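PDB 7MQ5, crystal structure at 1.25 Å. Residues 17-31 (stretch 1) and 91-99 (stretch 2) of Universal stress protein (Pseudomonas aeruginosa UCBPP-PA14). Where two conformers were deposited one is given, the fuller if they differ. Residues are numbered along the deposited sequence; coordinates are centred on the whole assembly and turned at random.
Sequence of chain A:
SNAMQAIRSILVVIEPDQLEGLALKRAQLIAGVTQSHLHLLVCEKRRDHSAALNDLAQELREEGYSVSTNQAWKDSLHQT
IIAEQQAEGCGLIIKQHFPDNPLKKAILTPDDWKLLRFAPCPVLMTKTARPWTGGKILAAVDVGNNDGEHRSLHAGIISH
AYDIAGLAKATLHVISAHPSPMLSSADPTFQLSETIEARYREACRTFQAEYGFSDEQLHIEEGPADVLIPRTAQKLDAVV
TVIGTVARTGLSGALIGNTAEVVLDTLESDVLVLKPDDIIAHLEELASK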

ATOM      1  N   ASP A  17      21.768  -0.812  -7.389  1.00 19.28           N
ATOM      2  CA  ASP A  17      22.966  -0.314  -6.648  1.00 22.05           C
ATOM      3  C   ASP A  17      22.719  -0.064  -5.151  1.00 22.86           C
ATOM      4  O   ASP A  17      23.621   0.481  -4.499  1.00 26.90           O
ATOM      5  N   GLN A  18      21.577  -0.466  -4.602  1.00 20.31           N
ATOM      6  CA  GLN A  18      21.306  -0.230  -3.157  1.00 18.21           C
ATOM      7  C   GLN A  18      21.757  -1.459  -2.351  1.00 19.88           C
ATOM      8  O   GLN A  18      21.882  -2.544  -2.936  1.00 24.52           O
ATOM      9  N   LEU A  19      21.957  -1.305  -1.040  1.00 19.15           N
ATOM     10  CA  LEU A  19      22.419  -2.438  -0.188  1.00 20.83           C
ATOM     11  C   LEU A  19      21.260  -3.181   0.470  1.00 23.60           C
ATOM     12  O   LEU A  19      21.522  -4.164   1.202  1.00 31.07           O
ATOM     13  N   GLU A  20      20.039  -2.678   0.288  0.50 20.61           N
ATOM     14  CA  GLU A  20      18.837  -3.392   0.776  0.50 20.79           C
ATOM     15  C   GLU A  20      18.027  -3.826  -0.445  0.50 19.38           C
ATOM     16  O   GLU A  20      18.190  -3.214  -1.527  0.50 19.50           O
ATOM     17  N   GLY A  21      17.267  -4.902  -0.283  1.00 18.43           N
ATOM     18  CA  GLY A  21      16.373  -5.405  -1.334  1.00 15.50           C
ATOM     19  C   GLY A  21      15.040  -5.733  -0.712  1.00 14.08           C
ATOM     20  O   GLY A  21      14.595  -6.875  -0.841  1.00 14.02           O
ATOM     21  N   LEU A  22      14.408  -4.751  -0.075  1.00 12.80           N
ATOM     22  CA  LEU A  22      13.164  -5.093   0.658  1.00 13.32           C
ATOM     23  C   LEU A  22      12.014  -5.355  -0.312  1.00 11.42           C
ATOM     24  O   LEU A  22      11.104  -6.080   0.091  1.00 12.07           O
ATOM     25  N   ALA A  23      12.004  -4.757  -1.510  1.00 11.01           N
ATOM     26  CA  ALA A  23      10.854  -5.032  -2.414  1.00 10.52           C
ATOM     27  C   ALA A  23      10.762  -6.536  -2.695  1.00 10.53           C
ATOM     28  O   ALA A  23       9.673  -7.125  -2.573  1.00 10.62           O
ATOM     29  N   LEU A  24      11.886  -7.152  -3.035  1.00 11.16           N
ATOM     30  CA  LEU A  24      11.853  -8.606  -3.331  1.00 11.23           C
ATOM     31  C   LEU A  24      11.578  -9.410  -2.055  1.00 11.04           C
ATOM     32  O   LEU A  24      10.912 -10.441  -2.143  1.00 11.94           O
ATOM     33  N   LYS A  25      12.088  -8.969  -0.901  0.60 11.54           N
ATOM     34  CA  LYS A  25      11.798  -9.735   0.346  0.60 12.58           C
ATOM     35  C   LYS A  25      10.284  -9.742   0.606  0.60 11.32           C
ATOM     36  O   LYS A  25       9.731 -10.817   0.924  0.60 12.09           O
ATOM     37  N   ARG A  26       9.624  -8.589   0.507  1.00 10.99           N
ATOM     38  CA  ARG A  26       8.159  -8.603   0.752  1.00 11.33           C
ATOM     39  C   ARG A  26       7.470  -9.470  -0.314  1.00 10.57           C
ATOM     40  O   ARG A  26       6.529 -10.199   0.029  1.00 11.27           O
ATOM     41  N   ALA A  27       7.917  -9.377  -1.573  1.00 10.27           N
ATOM     42  CA  ALA A  27       7.285 -10.164  -2.658  1.00 10.65           C
ATOM     43  C   ALA A  27       7.419 -11.664  -2.372  1.00 11.14           C
ATOM     44  O   ALA A  27       6.450 -12.410  -2.595  1.00 12.53           O
ATOM     45  N   GLN A  28       8.594 -12.091  -1.893  1.00 11.35           N
ATOM     46  CA  GLN A  28       8.806 -13.531  -1.579  1.00 13.16           C
ATOM     47  C   GLN A  28       7.886 -13.956  -0.429  1.00 12.99           C
ATOM     48  O   GLN A  28       7.357 -15.072  -0.460  1.00 14.17           O
ATOM     49  N   LEU A  29       7.709 -13.092   0.565  1.00 12.62           N
ATOM     50  CA  LEU A  29       6.843 -13.477   1.703  1.00 13.75           C
ATOM     51  C   LEU A  29       5.409 -13.649   1.203  1.00 12.88           C
ATOM     52  O   LEU A  29       4.784 -14.681   1.494  1.00 14.50           O
ATOM     53  N   ILE A  30       4.923 -12.668   0.446  1.00 11.79           N
ATOM     54  CA  ILE A  30       3.524 -12.711  -0.052  1.00 12.54           C
ATOM     55  C   ILE A  30       3.341 -13.922  -0.974  1.00 12.39           C
ATOM     56  O   ILE A  30       2.429 -14.728  -0.735  1.00 13.68           O
ATOM     57  N   ALA A  31       4.200 -14.046  -1.989  1.00 12.25           N
ATOM     58  CA  ALA A  31       4.010 -15.104  -3.010  1.00 13.03           C
ATOM     59  C   ALA A  31       4.276 -16.494  -2.421  1.00 13.83           C
ATOM     60  O   ALA A  31       3.761 -17.478  -2.979  1.00 15.86           O
ATOM     61  N   GLY A  91      -1.323  -6.920 -10.476  1.00 11.34           N
ATOM     62  CA  GLY A  91      -2.337  -6.398  -9.540  1.00 12.08           C
ATOM     63  C   GLY A  91      -1.747  -5.709  -8.325  1.00 11.24           C
ATOM     64  O   GLY A  91      -2.506  -5.239  -7.475  1.00 11.98           O
ATOM     65  N   LEU A  92      -0.425  -5.647  -8.230  1.00  9.42           N
ATOM     66  CA  LEU A  92       0.272  -4.982  -7.109  1.00  8.99           C
ATOM     67  C   LEU A  92       1.636  -4.560  -7.633  1.00  8.50           C
ATOM     68  O   LEU A  92       2.251  -5.321  -8.382  1.00 10.11           O
ATOM     69  N   ILE A  93       2.068  -3.371  -7.245  1.00  8.28           N
ATOM     70  CA  ILE A  93       3.457  -2.896  -7.471  1.00  8.39           C
ATOM     71  C   ILE A  93       4.126  -2.805  -6.102  1.00  8.38           C
ATOM     72  O   ILE A  93       3.532  -2.193  -5.203  1.00  9.11           O
ATOM     73  N   ILE A  94       5.315  -3.379  -5.966  1.00  8.26           N
ATOM     74  CA  ILE A  94       6.114  -3.252  -4.723  1.00  8.30           C
ATOM     75  C   ILE A  94       7.379  -2.474  -5.074  1.00  8.51           C
ATOM     76  O   ILE A  94       8.132  -2.882  -5.987  1.00  9.46           O
ATOM     77  N   LYS A  95       7.596  -1.371  -4.355  1.00  8.93           N
ATOM     78  CA  LYS A  95       8.807  -0.556  -4.566  1.00  9.94           C
ATOM     79  C   LYS A  95       9.344  -0.101  -3.210  1.00 10.11           C
ATOM     80  O   LYS A  95       8.551   0.330  -2.349  1.00 11.20           O
ATOM     81  N   GLN A  96      10.656  -0.157  -3.051  1.00 10.81           N
ATOM     82  CA  GLN A  96      11.273   0.336  -1.808  1.00 10.95           C
ATOM     83  C   GLN A  96      11.502   1.844  -1.897  1.00 11.49           C
ATOM     84  O   GLN A  96      11.946   2.361  -2.940  1.00 12.60           O
ATOM     85  N   HIS A  97      11.215   2.513  -0.793  1.00 11.19           N
ATOM     86  CA  HIS A  97      11.454   3.960  -0.634  1.00 12.42           C
ATOM     87  C   HIS A  97      12.918   4.219  -0.296  1.00 13.42           C
ATOM     88  O   HIS A  97      13.433   3.596   0.652  1.00 14.35           O
ATOM     89  N   PHE A  98      13.549   5.095  -1.078  1.00 15.39           N
ATOM     90  CA  PHE A  98      14.934   5.572  -0.826  1.00 16.96           C
ATOM     91  C   PHE A  98      14.873   7.096  -0.763  1.00 18.79           C
ATOM     92  O   PHE A  98      14.675   7.747  -1.784  1.00 22.27           O
ATOM     93  N   PRO A  99      14.937   7.707   0.440  1.00 19.86           N
ATOM     94  CA  PRO A  99      14.826   9.161   0.564  1.00 21.23           C
ATOM     95  C   PRO A  99      15.997   9.928  -0.062  1.00 22.70           C
ATOM     96  O   PRO A  99      17.113   9.424  -0.055  1.00 25.49           O
TER

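The helix that begins at Leu-22 runs against the strand through Ile-94 and Gln-96, the N-to-C directions at 142°, and the axes approach to 7.2 Å. The closest backbone register is Ala-23 with Lys-95, CA to CA 5.4 Å. The side chain of Ala-23 is only a methyl. Its CB points toward the strand and sits 3.8 Å from CG2 of Ile-94 and 4.1 Å from N of Gln-96.

On the strand, Leu-92, Ile-94 and Gln-96 point toward the helix, as alternation in an extended chain requires. Lys-95 points away. Its side chain is t, t, t, m, and the final turn leaves NZ of Lys-95 3.2 Å from O of Gln-96, to which it donates a hydrogen bond.

Ile-94 is the main apolar contact. Its chi1 is m and its chi2 is t. This conformation sends CG2 to Ala-23 and extends CD1 along the helix. CD1 of Ile-94 lies 3.9 Å from CB of Ala-27 and 4.1 Å from CD1 of Ile-30. Ile-30 is also m, t and points toward the strand. CD1 of Ile-30 reaches CD2 of Leu-92 more loosely, at 4.4 Å. Leu-92 is t, p. Arg-26 starts toward the strand, with CB 4.4 Å from CD1 of Ile-94, but its end leads away. Its guanidinium nitrogens are hydrogen-bonded elsewhere in the structure.

Gln-96 forms the polar centre. Chi1 and chi2 are both t, so the chain is extended and its amide reaches the start of the helix. NE2 of Gln-96 donates to OE1 of Glu-20 at 3.0 Å. OE1 of Gln-96 accepts from N of Leu-22, also at 3.0 Å. The Leu-22 NH is in the first turn, where no preceding helical carbonyl is available to it, so the side-chain oxygen serves instead. Water 1 extends the arrangement: it donates to OE1 of Gln-96 at 2.8 Å and accepts from N of Ala-23 at 3.1 Å. Glu-20 is m, t, with chi3 at -27°; two conformers were deposited and this is the one described. Leu-22 points sideways. Its chi1 of -91° is between wells, and its CB lies 3.6 Å from OE1 of Gln-96.

Beyond the strand, Phe-98 points toward the first stretch, with chi1 m and chi2 at -79°, and its ring packs against the loop before the helix. Gln-18 covers one face. Its m, m conformation folds the chain over the ring, with CG of Gln-18 3.7 Å from the Phe-98 ring centroid in a CH-pi contact. The backbone O of Glu-20 lies at the ring edge, 4.4 Å from CZ of Phe-98.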

ATOM      1  CB  ASP A  17      23.473   0.976  -7.306  1.00 22.14           C
ATOM      2  CG  ASP A  17      23.857   0.814  -8.770  1.00 24.53           C
ATOM      3  OD1 ASP A  17      24.554  -0.166  -9.089  1.00 26.77           O
ATOM      4  OD2 ASP A  17      23.423   1.656  -9.587  1.00 26.68           O
ATOM      5  CB  GLN A  18      19.818   0.085  -2.970  1.00 20.06           C
ATOM      6  CG  GLN A  18      19.373   1.390  -3.627  1.00 21.93           C
ATOM      7  CD  GLN A  18      19.821   2.633  -2.888  1.00 27.45           C
ATOM      8  OE1 GLN A  18      20.373   2.572  -1.791  1.00 28.79           O
ATOM      9  NE2 GLN A  18      19.552   3.790  -3.476  1.00 32.05           N
ATOM     10  CB  LEU A  19      23.406  -1.927   0.861  1.00 21.36           C
ATOM     11  CG  LEU A  19      24.705  -1.357   0.302  1.00 21.27           C
ATOM     12  CD1 LEU A  19      25.715  -1.210   1.423  1.00 25.21           C
ATOM     13  CD2 LEU A  19      25.272  -2.237  -0.807  1.00 21.77           C
ATOM     14  CB  GLU A  20      17.994  -2.529   1.719  0.50 19.46           C
ATOM     15  CG  GLU A  20      18.647  -2.284   3.075  0.50 20.36           C
ATOM     16  CD  GLU A  20      17.722  -1.610   4.073  0.50 20.89           C
ATOM     17  OE1 GLU A  20      16.818  -0.882   3.624  0.50 21.07           O
ATOM     18  OE2 GLU A  20      17.878  -1.845   5.292  0.50 22.19           O
ATOM     19  CB  LEU A  22      12.802  -4.022   1.697  1.00 14.83           C
ATOM     20  CG  LEU A  22      13.370  -4.228   3.109  1.00 17.38           C
ATOM     21  CD1 LEU A  22      12.881  -5.525   3.737  1.00 20.96           C
ATOM     22  CD2 LEU A  22      14.874  -4.205   3.109  1.00 19.94           C
ATOM     23  CB  ALA A  23      10.957  -4.229  -3.685  1.00 10.84           C
ATOM     24  CB  LEU A  24      13.169  -9.034  -3.981  1.00 11.78           C
ATOM     25  CG  LEU A  24      13.237 -10.495  -4.422  1.00 13.31           C
ATOM     26  CD1 LEU A  24      12.098 -10.860  -5.379  1.00 13.59           C
ATOM     27  CD2 LEU A  24      14.590 -10.757  -5.058  1.00 14.97           C
ATOM     28  CB  LYS A  25      12.587  -9.163   1.526  0.60 14.88           C
ATOM     29  CG  LYS A  25      14.071  -9.508   1.509  0.60 17.75           C
ATOM     30  CD  LYS A  25      14.852  -8.919   2.659  0.60 22.58           C
ATOM     31  CE  LYS A  25      16.245  -9.502   2.767  0.60 26.57           C
ATOM     32  NZ  LYS A  25      16.201 -10.947   3.089  0.60 30.81           N
ATOM     33  CB  ARG A  26       7.530  -7.210   0.685  1.00 12.80           C
ATOM     34  CG  ARG A  26       8.148  -6.147   1.571  1.00 14.72           C
ATOM     35  CD  ARG A  26       8.473  -6.574   2.965  1.00 15.08           C
ATOM     36  NE  ARG A  26       8.720  -5.416   3.796  1.00 13.99           N
ATOM     37  CZ  ARG A  26       9.304  -5.449   4.981  1.00 15.19           C
ATOM     38  NH1 ARG A  26       9.417  -4.335   5.682  1.00 17.43           N
ATOM     39  NH2 ARG A  26       9.797  -6.577   5.456  1.00 15.48           N
ATOM     40  CB  ALA A  27       7.917  -9.802  -3.977  1.00 10.63           C
ATOM     41  CB  GLN A  28      10.264 -13.803  -1.213  1.00 14.89           C
ATOM     42  CG  GLN A  28      11.211 -13.792  -2.395  1.00 16.10           C
ATOM     43  CD  GLN A  28      12.625 -13.888  -1.886  1.00 21.32           C
ATOM     44  OE1 GLN A  28      13.186 -12.920  -1.383  1.00 30.23           O
ATOM     45  NE2 GLN A  28      13.183 -15.080  -1.948  1.00 25.30           N
ATOM     46  CB  LEU A  29       6.916 -12.417   2.798  1.00 13.88           C
ATOM     47  CG  LEU A  29       6.119 -12.747   4.056  1.00 16.13           C
ATOM     48  CD1 LEU A  29       6.733 -13.921   4.793  1.00 20.31           C
ATOM     49  CD2 LEU A  29       6.030 -11.540   4.975  1.00 17.19           C
ATOM     50  CB  ILE A  30       3.181 -11.390  -0.759  1.00 12.81           C
ATOM     51  CG1 ILE A  30       3.206 -10.202   0.205  1.00 12.50           C
ATOM     52  CG2 ILE A  30       1.849 -11.507  -1.480  1.00 13.44           C
ATOM     53  CD1 ILE A  30       3.306  -8.862  -0.495  1.00 14.30           C
ATOM     54  CB  ALA A  31       4.874 -14.823  -4.214  1.00 12.72           C
ATOM     55  CB  LEU A  92       0.441  -5.957  -5.938  1.00  9.87           C
ATOM     56  CG  LEU A  92       1.265  -5.480  -4.740  1.00  9.68           C
ATOM     57  CD1 LEU A  92       0.602  -4.301  -4.022  1.00  9.77           C
ATOM     58  CD2 LEU A  92       1.483  -6.624  -3.766  1.00 10.51           C
ATOM     59  CB  ILE A  93       3.463  -1.534  -8.178  1.00  9.03           C
ATOM     60  CG1 ILE A  93       2.809  -1.614  -9.556  1.00  9.99           C
ATOM     61  CG2 ILE A  93       4.874  -0.971  -8.251  1.00 10.16           C
ATOM     62  CD1 ILE A  93       2.503  -0.271 -10.180  1.00  9.94           C
ATOM     63  CB  ILE A  94       6.453  -4.603  -4.085  1.00  9.24           C
ATOM     64  CG1 ILE A  94       5.199  -5.453  -3.864  1.00  9.36           C
ATOM     65  CG2 ILE A  94       7.243  -4.381  -2.799  1.00  9.86           C
ATOM     66  CD1 ILE A  94       5.489  -6.797  -3.226  1.00 10.76           C
ATOM     67  CB  LYS A  95       8.501   0.652  -5.447  1.00 12.23           C
ATOM     68  CG  LYS A  95       9.745   1.469  -5.732  1.00 14.31           C
ATOM     69  CD  LYS A  95       9.583   2.615  -6.689  1.00 17.87           C
ATOM     70  CE  LYS A  95      10.875   3.406  -6.826  1.00 20.64           C
ATOM     71  NZ  LYS A  95      11.273   4.065  -5.551  1.00 23.37           N
ATOM     72  CB  GLN A  96      12.586  -0.396  -1.540  1.00 12.73           C
ATOM     73  CG  GLN A  96      13.293   0.104  -0.291  1.00 13.15           C
ATOM     74  CD  GLN A  96      14.394  -0.800   0.210  1.00 14.54           C
ATOM     75  OE1 GLN A  96      14.752  -1.815  -0.395  1.00 15.15           O
ATOM     76  NE2 GLN A  96      14.951  -0.416   1.343  1.00 17.17           N
ATOM     77  CB  HIS A  97      10.567   4.486   0.488  1.00 13.11           C
ATOM     78  CG  HIS A  97      10.915   5.857   0.937  1.00 14.01           C
ATOM     79  ND1 HIS A  97      11.268   6.130   2.240  1.00 15.84           N
ATOM     80  CD2 HIS A  97      10.957   7.021   0.265  1.00 15.75           C
ATOM     81  CE1 HIS A  97      11.511   7.421   2.355  1.00 15.14           C
ATOM     82  NE2 HIS A  97      11.322   7.994   1.153  1.00 17.42           N
ATOM     83  CB  PHE A  98      15.910   5.059  -1.889  1.00 19.18           C
ATOM     84  CG  PHE A  98      16.086   3.563  -1.902  1.00 18.36           C
ATOM     85  CD1 PHE A  98      16.894   2.932  -0.970  1.00 19.02           C
ATOM     86  CD2 PHE A  98      15.440   2.780  -2.842  1.00 17.54           C
ATOM     87  CE1 PHE A  98      17.037   1.554  -0.964  1.00 20.58           C
ATOM     88  CE2 PHE A  98      15.592   1.404  -2.846  1.00 19.07           C
ATOM     89  CZ  PHE A  98      16.384   0.791  -1.903  1.00 20.61           C
ATOM     90  CB  PRO A  99      14.804   9.405   2.079  1.00 21.59           C
ATOM     91  CG  PRO A  99      15.492   8.192   2.659  1.00 22.55           C
ATOM     92  CD  PRO A  99      15.107   7.048   1.744  1.00 20.37           C
TER
HETATM   93  O   HOH W   1      14.119  -2.921  -2.941  1.00 14.11           O